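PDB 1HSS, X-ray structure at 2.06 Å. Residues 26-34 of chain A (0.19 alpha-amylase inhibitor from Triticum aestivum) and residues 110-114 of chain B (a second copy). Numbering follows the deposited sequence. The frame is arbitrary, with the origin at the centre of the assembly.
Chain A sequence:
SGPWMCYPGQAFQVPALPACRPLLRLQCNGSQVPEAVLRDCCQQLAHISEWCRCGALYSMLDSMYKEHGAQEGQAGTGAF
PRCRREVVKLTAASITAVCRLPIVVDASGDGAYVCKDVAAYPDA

Chain A 26-34: LQCNGSQVP
Chain B 110-114: DGAYV

Chain A leaves a helix at its start and turns. L26(A) and Q27(A) are helical, with phi/psi of -73/-48 and -63/-39. A type I beta turn runs from Q27(A) to G30(A), with C28(A) at -70/-11 and N29(A) at -121/19. The turn is closed by a hydrogen bond from G30(A) N to Q27(A) O, 3.0 Å, and S31(A) N also donates a hydrogen bond to L26(A) O, 3.0 Å. G30(A) has positive phi (77/21). From S31(A) to P34(A) the chain is extended, and P34(A) sits at the N-cap position, right before a helix. In chain B, G111(B) and A112(B) form a short strand at -94/163 and -164/-175; Y113(B) then bends to -124/12. The register sets G30(A) CA 3.9 Å from A112(B) CA.

Y113(B) dominates the contact, with 109 Å² covered. Its CA-to-CB bond points toward chain A, with chi1 -82° (m) and chi2 -82°. Its ring lies against Q27(A), G30(A) and V33(A), while its hydroxyl reaches a backbone acceptor. That hydroxyl is the donor in the one direct hydrogen bond between the stretches, Y113(B) OH to S31(A) O, 2.7 Å. Q27(A) O lies at the ring edge, 3.3 Å from Y113(B) CD2. Q27(A) has chi1 -73° (m) and chi2 -171° (t), and its CB is 4.0 Å from Y113(B) CD2. G30(A) CA approaches Y113(B) CE2 obliquely at 3.6 Å, and V33(A) CG1 adds an apolar contact to Y113(B) CE2 at 4.4 Å.

Glycine suits position 30: its positive phi favours it, and an ideal CB would lie 2.8 Å from A112(B) N, a clash. At G111(B), a CB would sit a tight 3.1 Å from N29(A) O. With no side chain at either glycine, the backbones come close, and N29(A) CA makes a CA-H...O contact to G111(B) O, 3.3 Å.

Three waters complete the join. Water 1 links Q27(A) O and Y113(B) N, both 2.8 Å. Water 2 links N29(A) O (3.0 Å) and G111(B) N (2.9 Å). Water 3 links V33(A) N (2.9 Å) and Y113(B) OH (3.1 Å). The stretches bury 306 Å² together.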

ATOM      1  N   LEU A  26     -11.601   2.614   7.881  1.00 23.74           N
ATOM      2  CA  LEU A  26     -11.127   1.573   8.802  1.00 22.03           C
ATOM      3  C   LEU A  26      -9.606   1.371   8.740  1.00 21.39           C
ATOM      4  O   LEU A  26      -8.908   1.351   9.758  1.00 22.03           O
ATOM      5  CB  LEU A  26     -11.814   0.236   8.497  1.00 22.16           C
ATOM      6  CG  LEU A  26     -13.309   0.094   8.797  1.00 22.73           C
ATOM      7  CD1 LEU A  26     -13.880  -1.134   8.077  1.00 25.24           C
ATOM      8  CD2 LEU A  26     -13.506  -0.009  10.299  1.00 23.63           C
ATOM      9  N   GLN A  27      -9.091   1.247   7.531  1.00 19.56           N
ATOM     10  CA  GLN A  27      -7.679   1.054   7.368  1.00 19.13           C
ATOM     11  C   GLN A  27      -6.827   2.197   7.867  1.00 16.89           C
ATOM     12  O   GLN A  27      -5.744   1.949   8.379  1.00 20.69           O
ATOM     13  CB  GLN A  27      -7.349   0.816   5.917  1.00 18.93           C
ATOM     14  CG  GLN A  27      -7.764  -0.526   5.408  1.00 21.34           C
ATOM     15  CD  GLN A  27      -7.200  -0.767   4.030  1.00 25.74           C
ATOM     16  OE1 GLN A  27      -6.446  -1.714   3.817  1.00 36.98           O
ATOM     17  NE2 GLN A  27      -7.483   0.141   3.106  1.00 25.18           N
ATOM     18  N   CYS A  28      -7.250   3.446   7.668  1.00 16.62           N
ATOM     19  CA  CYS A  28      -6.342   4.570   7.947  1.00 21.01           C
ATOM     20  C   CYS A  28      -6.012   4.827   9.430  1.00 22.32           C
ATOM     21  O   CYS A  28      -5.007   5.474   9.734  1.00 23.09           O
ATOM     22  CB  CYS A  28      -6.800   5.872   7.256  1.00 19.26           C
ATOM     23  SG  CYS A  28      -8.324   6.626   7.866  1.00 28.21           S
ATOM     24  N   ASN A  29      -6.739   4.175  10.335  1.00 23.30           N
ATOM     25  CA  ASN A  29      -6.306   4.098  11.728  1.00 26.58           C
ATOM     26  C   ASN A  29      -6.092   2.675  12.263  1.00 25.91           C
ATOM     27  O   ASN A  29      -6.108   2.454  13.476  1.00 27.00           O
ATOM     28  CB  ASN A  29      -7.273   4.850  12.645  1.00 28.89           C
ATOM     29  CG  ASN A  29      -8.714   4.427  12.461  1.00 33.86           C
ATOM     30  OD1 ASN A  29      -9.631   5.231  12.624  1.00 41.10           O
ATOM     31  ND2 ASN A  29      -8.927   3.161  12.138  1.00 34.49           N
ATOM     32  N   GLY A  30      -5.942   1.709  11.359  1.00 24.22           N
ATOM     33  CA  GLY A  30      -5.532   0.377  11.753  1.00 21.30           C
ATOM     34  C   GLY A  30      -6.612  -0.477  12.384  1.00 23.74           C
ATOM     35  O   GLY A  30      -6.290  -1.454  13.046  1.00 24.86           O
ATOM     36  N   SER A  31      -7.885  -0.154  12.151  1.00 23.43           N
ATOM     37  CA  SER A  31      -8.976  -0.975  12.671  1.00 21.75           C
ATOM     38  C   SER A  31      -9.013  -2.268  11.928  1.00 22.31           C
ATOM     39  O   SER A  31      -8.460  -2.378  10.841  1.00 23.49           O
ATOM     40  CB  SER A  31     -10.329  -0.303  12.491  1.00 22.05           C
ATOM     41  OG  SER A  31     -10.428   0.856  13.282  1.00 23.21           O
ATOM     42  N   GLN A  32      -9.723  -3.230  12.486  1.00 26.45           N
ATOM     43  CA  GLN A  32      -9.931  -4.497  11.819  1.00 33.12           C
ATOM     44  C   GLN A  32     -10.961  -4.325  10.699  1.00 30.65           C
ATOM     45  O   GLN A  32     -11.967  -3.640  10.891  1.00 33.12           O
ATOM     46  CB  GLN A  32     -10.431  -5.504  12.837  1.00 40.31           C
ATOM     47  CG  GLN A  32     -10.509  -6.911  12.320  1.00 56.20           C
ATOM     48  CD  GLN A  32     -10.216  -7.904  13.405  1.00 61.91           C
ATOM     49  OE1 GLN A  32     -11.086  -8.233  14.204  1.00 67.53           O
ATOM     50  NE2 GLN A  32      -8.949  -8.267  13.540  1.00 62.57           N
ATOM     51  N   VAL A  33     -10.683  -4.871   9.518  1.00 31.86           N
ATOM     52  CA  VAL A  33     -11.638  -4.759   8.420  1.00 30.40           C
ATOM     53  C   VAL A  33     -12.356  -6.082   8.166  1.00 30.16           C
ATOM     54  O   VAL A  33     -11.713  -7.136   8.051  1.00 30.82           O
ATOM     55  CB  VAL A  33     -10.974  -4.205   7.092  1.00 31.57           C
ATOM     56  CG1 VAL A  33      -9.738  -3.372   7.408  1.00 32.01           C
ATOM     57  CG2 VAL A  33     -10.619  -5.319   6.133  1.00 34.01           C
ATOM     58  N   PRO A  34     -13.702  -6.075   8.234  1.00 28.97           N
ATOM     59  CA  PRO A  34     -14.508  -7.267   7.927  1.00 31.00           C
ATOM     60  C   PRO A  34     -14.303  -7.716   6.481  1.00 32.14           C
ATOM     61  O   PRO A  34     -14.180  -6.878   5.572  1.00 29.13           O
ATOM     62  CB  PRO A  34     -15.955  -6.803   8.167  1.00 26.44           C
ATOM     63  CG  PRO A  34     -15.826  -5.650   9.106  1.00 28.40           C
ATOM     64  CD  PRO A  34     -14.556  -4.951   8.652  1.00 31.27           C
TER
ATOM     65  N   ASP B 110      -1.014   5.292  17.824  1.00 43.51           N
ATOM     66  CA  ASP B 110      -1.854   5.408  16.637  1.00 40.42           C
ATOM     67  C   ASP B 110      -1.559   4.236  15.714  1.00 33.87           C
ATOM     68  O   ASP B 110      -0.401   3.927  15.452  1.00 28.70           O
ATOM     69  CB  ASP B 110      -1.561   6.723  15.889  1.00 47.89           C
ATOM     70  CG  ASP B 110      -2.237   7.943  16.521  1.00 54.26           C
ATOM     71  OD1 ASP B 110      -3.071   7.782  17.453  1.00 58.92           O
ATOM     72  OD2 ASP B 110      -1.914   9.074  16.072  1.00 55.67           O
ATOM     73  N   GLY B 111      -2.607   3.556  15.277  1.00 28.22           N
ATOM     74  CA  GLY B 111      -2.435   2.453  14.356  1.00 25.73           C
ATOM     75  C   GLY B 111      -2.583   2.819  12.888  1.00 23.21           C
ATOM     76  O   GLY B 111      -3.104   3.877  12.553  1.00 22.04           O
ATOM     77  N   ALA B 112      -2.091   1.944  12.017  1.00 20.97           N
ATOM     78  CA  ALA B 112      -2.272   2.070  10.570  1.00 19.43           C
ATOM     79  C   ALA B 112      -1.944   0.712   9.919  1.00 17.03           C
ATOM     80  O   ALA B 112      -1.709  -0.267  10.610  1.00 16.25           O
ATOM     81  CB  ALA B 112      -1.364   3.187  10.009  1.00 16.11           C
ATOM     82  N   TYR B 113      -1.954   0.653   8.594  1.00 19.00           N
ATOM     83  CA  TYR B 113      -1.627  -0.578   7.870  1.00 19.33           C
ATOM     84  C   TYR B 113      -0.496  -0.319   6.899  1.00 19.04           C
ATOM     85  O   TYR B 113      -0.204  -1.134   6.034  1.00 20.62           O
ATOM     86  CB  TYR B 113      -2.847  -1.085   7.079  1.00 20.24           C
ATOM     87  CG  TYR B 113      -3.830  -1.881   7.894  1.00 19.23           C
ATOM     88  CD1 TYR B 113      -3.615  -3.232   8.141  1.00 15.68           C
ATOM     89  CD2 TYR B 113      -4.987  -1.292   8.407  1.00 17.13           C
ATOM     90  CE1 TYR B 113      -4.524  -3.975   8.871  1.00 20.36           C
ATOM     91  CE2 TYR B 113      -5.897  -2.030   9.143  1.00 20.40           C
ATOM     92  CZ  TYR B 113      -5.657  -3.376   9.369  1.00 20.68           C
ATOM     93  OH  TYR B 113      -6.529  -4.140  10.112  1.00 18.66           O
ATOM     94  N   VAL B 114       0.138   0.830   7.049  1.00 17.60           N
ATOM     95  CA  VAL B 114       0.964   1.408   6.002  1.00 17.97           C
ATOM     96  C   VAL B 114       2.180   2.091   6.662  1.00 20.37           C
ATOM     97  O   VAL B 114       2.069   2.569   7.792  1.00 21.72           O
ATOM     98  CB  VAL B 114       0.072   2.384   5.207  1.00 16.38           C
ATOM     99  CG1 VAL B 114       0.566   3.798   5.323  1.00 14.03           C
ATOM    100  CG2 VAL B 114      -0.088   1.903   3.784  1.00 17.54           C
TER
HETATM  101  O   HOH W   1      -3.431   2.316   6.845  1.00 24.99           O
HETATM  102  O   HOH W   2      -5.401   3.886  15.980  1.00 42.11           O
HETATM  103  O   HOH W   3      -8.293  -6.470   9.162  1.00 47.85           O